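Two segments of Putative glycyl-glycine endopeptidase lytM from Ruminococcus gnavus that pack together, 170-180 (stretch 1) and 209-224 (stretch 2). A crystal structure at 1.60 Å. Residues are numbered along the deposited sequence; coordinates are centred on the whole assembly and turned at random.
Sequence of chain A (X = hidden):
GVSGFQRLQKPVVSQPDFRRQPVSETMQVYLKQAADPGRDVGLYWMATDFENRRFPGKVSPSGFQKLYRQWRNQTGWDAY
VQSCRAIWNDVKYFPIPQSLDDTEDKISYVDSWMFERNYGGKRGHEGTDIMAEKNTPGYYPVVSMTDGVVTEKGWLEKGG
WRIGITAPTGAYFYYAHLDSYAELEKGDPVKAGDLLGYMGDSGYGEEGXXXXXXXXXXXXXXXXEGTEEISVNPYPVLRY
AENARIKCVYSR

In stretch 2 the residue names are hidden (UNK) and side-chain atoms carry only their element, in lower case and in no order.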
# COMPACT_ATOMS: atom_id res chain seq x y z
N GLY A 170 -8.83 -17.66 19.41
CA GLY A 170 -9.98 -17.93 18.56
C GLY A 170 -10.02 -17.30 17.18
O GLY A 170 -10.93 -17.58 16.39
N ALA A 171 -9.08 -16.44 16.89
CA ALA A 171 -9.07 -15.84 15.56
C ALA A 171 -8.50 -16.80 14.51
O ALA A 171 -7.73 -17.70 14.81
CB ALA A 171 -8.26 -14.53 15.54
N TYR A 172 -8.95 -16.59 13.28
CA TYR A 172 -8.47 -17.35 12.12
C TYR A 172 -7.56 -16.42 11.33
O TYR A 172 -8.00 -15.37 10.84
CB TYR A 172 -9.67 -17.77 11.29
CG TYR A 172 -9.33 -18.56 10.04
CD1 TYR A 172 -9.13 -17.90 8.86
CD2 TYR A 172 -9.36 -19.93 10.02
CE1 TYR A 172 -8.85 -18.59 7.69
CE2 TYR A 172 -9.10 -20.63 8.83
CZ TYR A 172 -8.87 -19.95 7.68
OH TYR A 172 -8.63 -20.61 6.48
N PHE A 173 -6.29 -16.81 11.20
CA PHE A 173 -5.31 -16.07 10.42
C PHE A 173 -5.18 -16.71 9.05
O PHE A 173 -4.89 -17.90 8.94
CB PHE A 173 -3.97 -16.06 11.17
CG PHE A 173 -3.97 -15.12 12.35
CD1 PHE A 173 -4.64 -15.42 13.53
CD2 PHE A 173 -3.32 -13.90 12.24
CE1 PHE A 173 -4.66 -14.47 14.58
CE2 PHE A 173 -3.31 -13.00 13.26
CZ PHE A 173 -4.00 -13.27 14.44
N TYR A 174 -5.38 -15.90 8.00
CA TYR A 174 -5.49 -16.35 6.64
C TYR A 174 -4.32 -15.86 5.83
O TYR A 174 -4.10 -14.66 5.81
CB TYR A 174 -6.81 -15.79 6.08
CG TYR A 174 -7.11 -16.04 4.62
CD1 TYR A 174 -7.37 -17.32 4.14
CD2 TYR A 174 -7.18 -14.99 3.71
CE1 TYR A 174 -7.68 -17.51 2.80
CE2 TYR A 174 -7.51 -15.20 2.40
CZ TYR A 174 -7.77 -16.46 1.94
OH TYR A 174 -8.08 -16.69 0.60
N TYR A 175 -3.59 -16.78 5.19
CA TYR A 175 -2.37 -16.46 4.44
C TYR A 175 -2.58 -16.95 3.03
O TYR A 175 -2.75 -18.16 2.80
CB TYR A 175 -1.15 -17.14 5.05
CG TYR A 175 -0.90 -16.83 6.52
CD1 TYR A 175 -1.63 -17.49 7.52
CD2 TYR A 175 0.11 -15.96 6.90
CE1 TYR A 175 -1.41 -17.25 8.87
CE2 TYR A 175 0.35 -15.71 8.24
CZ TYR A 175 -0.42 -16.34 9.24
OH TYR A 175 -0.17 -16.01 10.58
N ALA A 176 -2.57 -16.04 2.06
CA ALA A 176 -2.95 -16.34 0.68
C ALA A 176 -1.92 -15.92 -0.39
O ALA A 176 -0.98 -15.15 -0.13
CB ALA A 176 -4.33 -15.73 0.35
N HIS A 177 -2.09 -16.55 -1.56
CA HIS A 177 -1.27 -16.37 -2.78
C HIS A 177 0.12 -16.97 -2.70
O HIS A 177 0.99 -16.59 -3.51
CB HIS A 177 -1.23 -14.90 -3.21
CG HIS A 177 -2.57 -14.27 -3.30
ND1 HIS A 177 -3.55 -14.75 -4.14
CD2 HIS A 177 -3.15 -13.27 -2.60
CE1 HIS A 177 -4.67 -14.06 -3.97
NE2 HIS A 177 -4.45 -13.15 -3.03
N LEU A 178 0.31 -17.92 -1.77
CA LEU A 178 1.59 -18.58 -1.57
C LEU A 178 2.06 -19.31 -2.86
O LEU A 178 1.24 -19.86 -3.63
CB LEU A 178 1.53 -19.60 -0.42
CG LEU A 178 1.11 -19.06 0.96
CD1 LEU A 178 0.92 -20.26 1.94
CD2 LEU A 178 2.17 -18.10 1.48
N ASP A 179 3.37 -19.40 -3.03
CA ASP A 179 3.94 -20.14 -4.16
C ASP A 179 4.01 -21.61 -3.79
O ASP A 179 3.92 -22.51 -4.65
CB ASP A 179 5.33 -19.61 -4.48
CG ASP A 179 5.91 -20.23 -5.74
OD1 ASP A 179 5.29 -20.04 -6.82
OD2 ASP A 179 6.99 -20.90 -5.64
N SER A 180 4.20 -21.88 -2.50
CA SER A 180 4.29 -23.23 -2.02
C SER A 180 4.05 -23.27 -0.53
O SER A 180 4.08 -22.20 0.14
CB SER A 180 5.68 -23.79 -2.31
OG SER A 180 6.66 -23.19 -1.49
N UNK A 209 -2.62 -21.91 -10.82
CA UNK A 209 -2.28 -20.73 -11.61
C UNK A 209 -1.38 -19.75 -10.85
O UNK A 209 -1.64 -19.42 -9.69
c UNK A 209 -3.27 -18.75 -12.83
c UNK A 209 -3.57 -20.01 -12.05
o UNK A 209 -4.32 -20.91 -12.87
N UNK A 210 -0.36 -19.26 -11.56
CA UNK A 210 0.61 -18.34 -11.02
C UNK A 210 0.82 -17.22 -12.06
O UNK A 210 0.42 -17.35 -13.24
c UNK A 210 1.96 -18.99 -10.75
c UNK A 210 1.86 -20.08 -9.66
o UNK A 210 2.48 -19.54 -11.96
N UNK A 211 1.41 -16.13 -11.57
CA UNK A 211 1.93 -15.07 -12.41
C UNK A 211 0.95 -14.00 -12.83
O UNK A 211 1.34 -13.07 -13.56
N UNK A 212 -0.30 -14.08 -12.40
CA UNK A 212 -1.31 -13.14 -12.88
C UNK A 212 -1.26 -11.77 -12.18
O UNK A 212 -1.90 -10.83 -12.64
c UNK A 212 -2.79 -14.67 -15.14
c UNK A 212 -2.73 -13.74 -12.76
o UNK A 212 -2.22 -15.51 -15.84
o UNK A 212 -3.24 -13.61 -15.61
c UNK A 212 -2.95 -14.96 -13.65
N UNK A 213 -0.52 -11.66 -11.09
CA UNK A 213 -0.43 -10.40 -10.34
C UNK A 213 0.88 -10.38 -9.59
O UNK A 213 1.58 -11.36 -9.62
c UNK A 213 -2.50 -13.74 -7.13
c UNK A 213 -1.44 -12.92 -6.76
c UNK A 213 -1.63 -10.27 -9.41
c UNK A 213 -1.17 -11.79 -7.50
c UNK A 213 -2.97 -12.34 -8.97
c UNK A 213 -1.92 -11.49 -8.62
c UNK A 213 -3.27 -13.45 -8.24
N UNK A 214 1.27 -9.22 -9.01
CA UNK A 214 2.54 -9.12 -8.29
C UNK A 214 2.65 -10.05 -7.09
O UNK A 214 1.64 -10.43 -6.48
c UNK A 214 1.61 -6.94 -8.66
c UNK A 214 0.53 -7.93 -8.97
c UNK A 214 2.55 -7.68 -7.76
N UNK A 215 3.88 -10.37 -6.76
CA UNK A 215 4.15 -11.22 -5.61
C UNK A 215 3.85 -10.43 -4.34
O UNK A 215 4.33 -9.31 -4.13
c UNK A 215 5.59 -11.74 -5.64
c UNK A 215 5.78 -12.72 -6.82
c UNK A 215 5.99 -12.42 -4.32
N UNK A 216 3.02 -11.03 -3.49
CA UNK A 216 2.63 -10.46 -2.23
C UNK A 216 2.00 -11.52 -1.36
O UNK A 216 1.50 -12.55 -1.85
c UNK A 216 -0.92 -9.68 -2.18
c UNK A 216 1.62 -9.32 -2.43
n UNK A 216 -1.90 -10.18 -3.01
n UNK A 216 -0.04 -10.26 -4.10
c UNK A 216 0.26 -9.74 -2.86
c UNK A 216 -1.34 -10.55 -4.15
N UNK A 217 2.04 -11.25 -0.06
CA UNK A 217 1.25 -12.05 0.89
C UNK A 217 -0.04 -11.31 1.18
O UNK A 217 -0.01 -10.16 1.61
c UNK A 217 0.72 -14.38 3.00
c UNK A 217 1.89 -12.80 4.69
c UNK A 217 1.96 -12.19 2.24
c UNK A 217 1.13 -12.87 3.33
N UNK A 218 -1.18 -11.95 0.92
CA UNK A 218 -2.43 -11.39 1.42
C UNK A 218 -2.68 -12.00 2.80
O UNK A 218 -2.75 -13.24 2.93
c UNK A 218 -3.62 -11.66 0.49
n UNK A 218 -6.83 -11.07 2.17
c UNK A 218 -5.80 -11.94 1.86
c UNK A 218 -6.54 -9.88 1.65
n UNK A 218 -5.40 -9.97 0.98
c UNK A 218 -4.92 -11.26 1.08
N UNK A 219 -2.84 -11.13 3.80
CA UNK A 219 -3.14 -11.55 5.19
C UNK A 219 -4.54 -11.11 5.53
O UNK A 219 -4.92 -9.94 5.35
c UNK A 219 -2.16 -10.94 6.18
c UNK A 219 -2.04 -12.82 7.85
c UNK A 219 -2.53 -11.30 7.65
c UNK A 219 -1.96 -10.31 8.63
N UNK A 220 -5.33 -12.06 6.04
CA UNK A 220 -6.64 -11.77 6.58
C UNK A 220 -6.73 -12.27 8.01
O UNK A 220 -6.04 -13.18 8.41
N UNK A 221 -7.57 -11.61 8.79
CA UNK A 221 -7.91 -12.08 10.16
C UNK A 221 -9.41 -12.12 10.22
O UNK A 221 -10.08 -11.09 9.95
c UNK A 221 -7.35 -11.15 11.24
c UNK A 221 -5.13 -10.04 12.04
c UNK A 221 -5.84 -11.05 11.12
c UNK A 221 -7.73 -11.68 12.67
N UNK A 222 -9.93 -13.25 10.69
CA UNK A 222 -11.37 -13.46 10.75
C UNK A 222 -11.81 -13.89 12.14
O UNK A 222 -11.19 -14.78 12.77
c UNK A 222 -12.71 -13.74 7.52
c UNK A 222 -11.84 -14.54 9.75
c UNK A 222 -10.38 -14.23 7.72
c UNK A 222 -10.20 -13.90 6.39
c UNK A 222 -12.53 -13.41 6.18
c UNK A 222 -11.27 -13.50 5.63
o UNK A 222 -11.10 -13.13 4.28
c UNK A 222 -11.65 -14.18 8.30
N UNK A 223 -12.91 -13.30 12.59
CA UNK A 223 -13.58 -13.71 13.83
C UNK A 223 -14.97 -14.17 13.50
O UNK A 223 -15.63 -13.60 12.66
c UNK A 223 -11.58 -13.02 16.01
c UNK A 223 -13.67 -12.52 14.77
c UNK A 223 -12.64 -10.74 16.26
c UNK A 223 -12.34 -11.97 15.33
N UNK A 224 -15.41 -15.20 14.21
CA UNK A 224 -16.72 -15.78 13.97
C UNK A 224 -17.78 -15.05 14.79
O UNK A 224 -17.59 -14.79 15.97
c UNK A 224 -17.54 -19.54 13.44
n UNK A 224 -18.48 -21.73 12.69
c UNK A 224 -17.76 -18.04 13.48
c UNK A 224 -16.68 -17.27 14.26
c UNK A 224 -18.67 -20.23 12.66
O HOH W 1 -13.62 -16.38 16.37
O HOH W 2 1.92 -15.08 -0.81
O HOH W 3 -4.61 -9.94 -2.73

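Position 209 carries one carbon bearing an oxygen and a carbon, and it touches nothing on stretch 1: Thr209. Position 210 repeats that branching, and its terminal carbon approaches Asp179; it is Thr210, and Thr210 CG2 lies 4.5 Å from Asp179 OD1. Position 211 has no side-chain atoms, and its phi of 86° favours the residue that is there, Gly211. At 212, three carbons in a row end in two oxygens, out of reach of stretch 1, giving Glu212.

Position 213 has one carbon and a six-carbon ring without oxygen, against the His177 ring, hence Phe213. Its CZ comes within 3.3 Å of His177 ND1, and its edge points toward the face of the His177 ring, with centroids 4.9 Å apart and planes at 77°. At 214, three carbons close onto the backbone nitrogen: Pro214. Position 215 has one carbon forking into two, with no contact to stretch 1: Val215.

Position 216 shows one carbon and a five-membered ring of three carbons and two nitrogens, close to the His177 ring, which is His216. His216 ND1 donates to Pro214 O at 2.9 Å, and His216 NE2 lies 3.4 Å from His177 CD2. Water 3 lies 2.7 Å from His216 NE2 and makes a weak hydrogen bond from His177 NE2 at 3.2 Å. Position 217 has four carbons forked at the second, reaching Tyr175: Leu217. CA-to-CB points away from stretch 1, yet the end returns, with CD1 3.9 Å from Tyr175 CB.

Position 218 has another five-membered ring with two nitrogens, touching His177 and Tyr174, hence His218. Its CB lies 3.5 Å from His177 CD2, and its CD2 is 3.7 Å from Tyr174 CE2; the His218 and Tyr174 rings meet rim to rim, planes at 74°. Position 219 again forks at the second of four carbons, over the Tyr175 ring: Leu219. Its CD1 sits 4.0 Å from the centroid of the Tyr175 ring, 21° off the normal, a CH-pi contact over the face.

Position 220 lacks side-chain atoms: Gly220. A CB here would lie 3.3 Å from Tyr174 CD2 and would clash with the ring at 222. Position 221 has four carbons forked at the first, one arm two carbons long, against Phe173: Ile221, whose CD1 is 3.7 Å from Phe173 CE2. At 222 a six-carbon ring bears an oxygen and meets Tyr174: Tyr222. Its edge faces the Tyr174 ring, offset, with planes at 90°, and its CE1 is 3.9 Å from Tyr174 CB.

Position 223, four carbons forked at the second and touching Ala171, is Leu223; its CD2 lies 3.7 Å from Ala171 CB. Position 224, four carbons in a row ending in nitrogen, is Lys224, whose end leads away.

The contact is an antiparallel strand pair (159°). Tyr172 with Tyr222 and Tyr174 with Gly220 each exchange two hydrogen bonds. Ala176 N donates to His218 O at 2.9 Å, whereas the return bond from His218 N to Ala176 O is weak at 3.4 Å. Alternation puts Phe173, Tyr175, Leu219 and Ile221 on one face and Tyr172, Tyr174, His218 and Tyr222 on the other. The whole contact buries 830 Å², both sides summed.

Stretch 2 209-224: TTGEFPVHLHLGIYLK
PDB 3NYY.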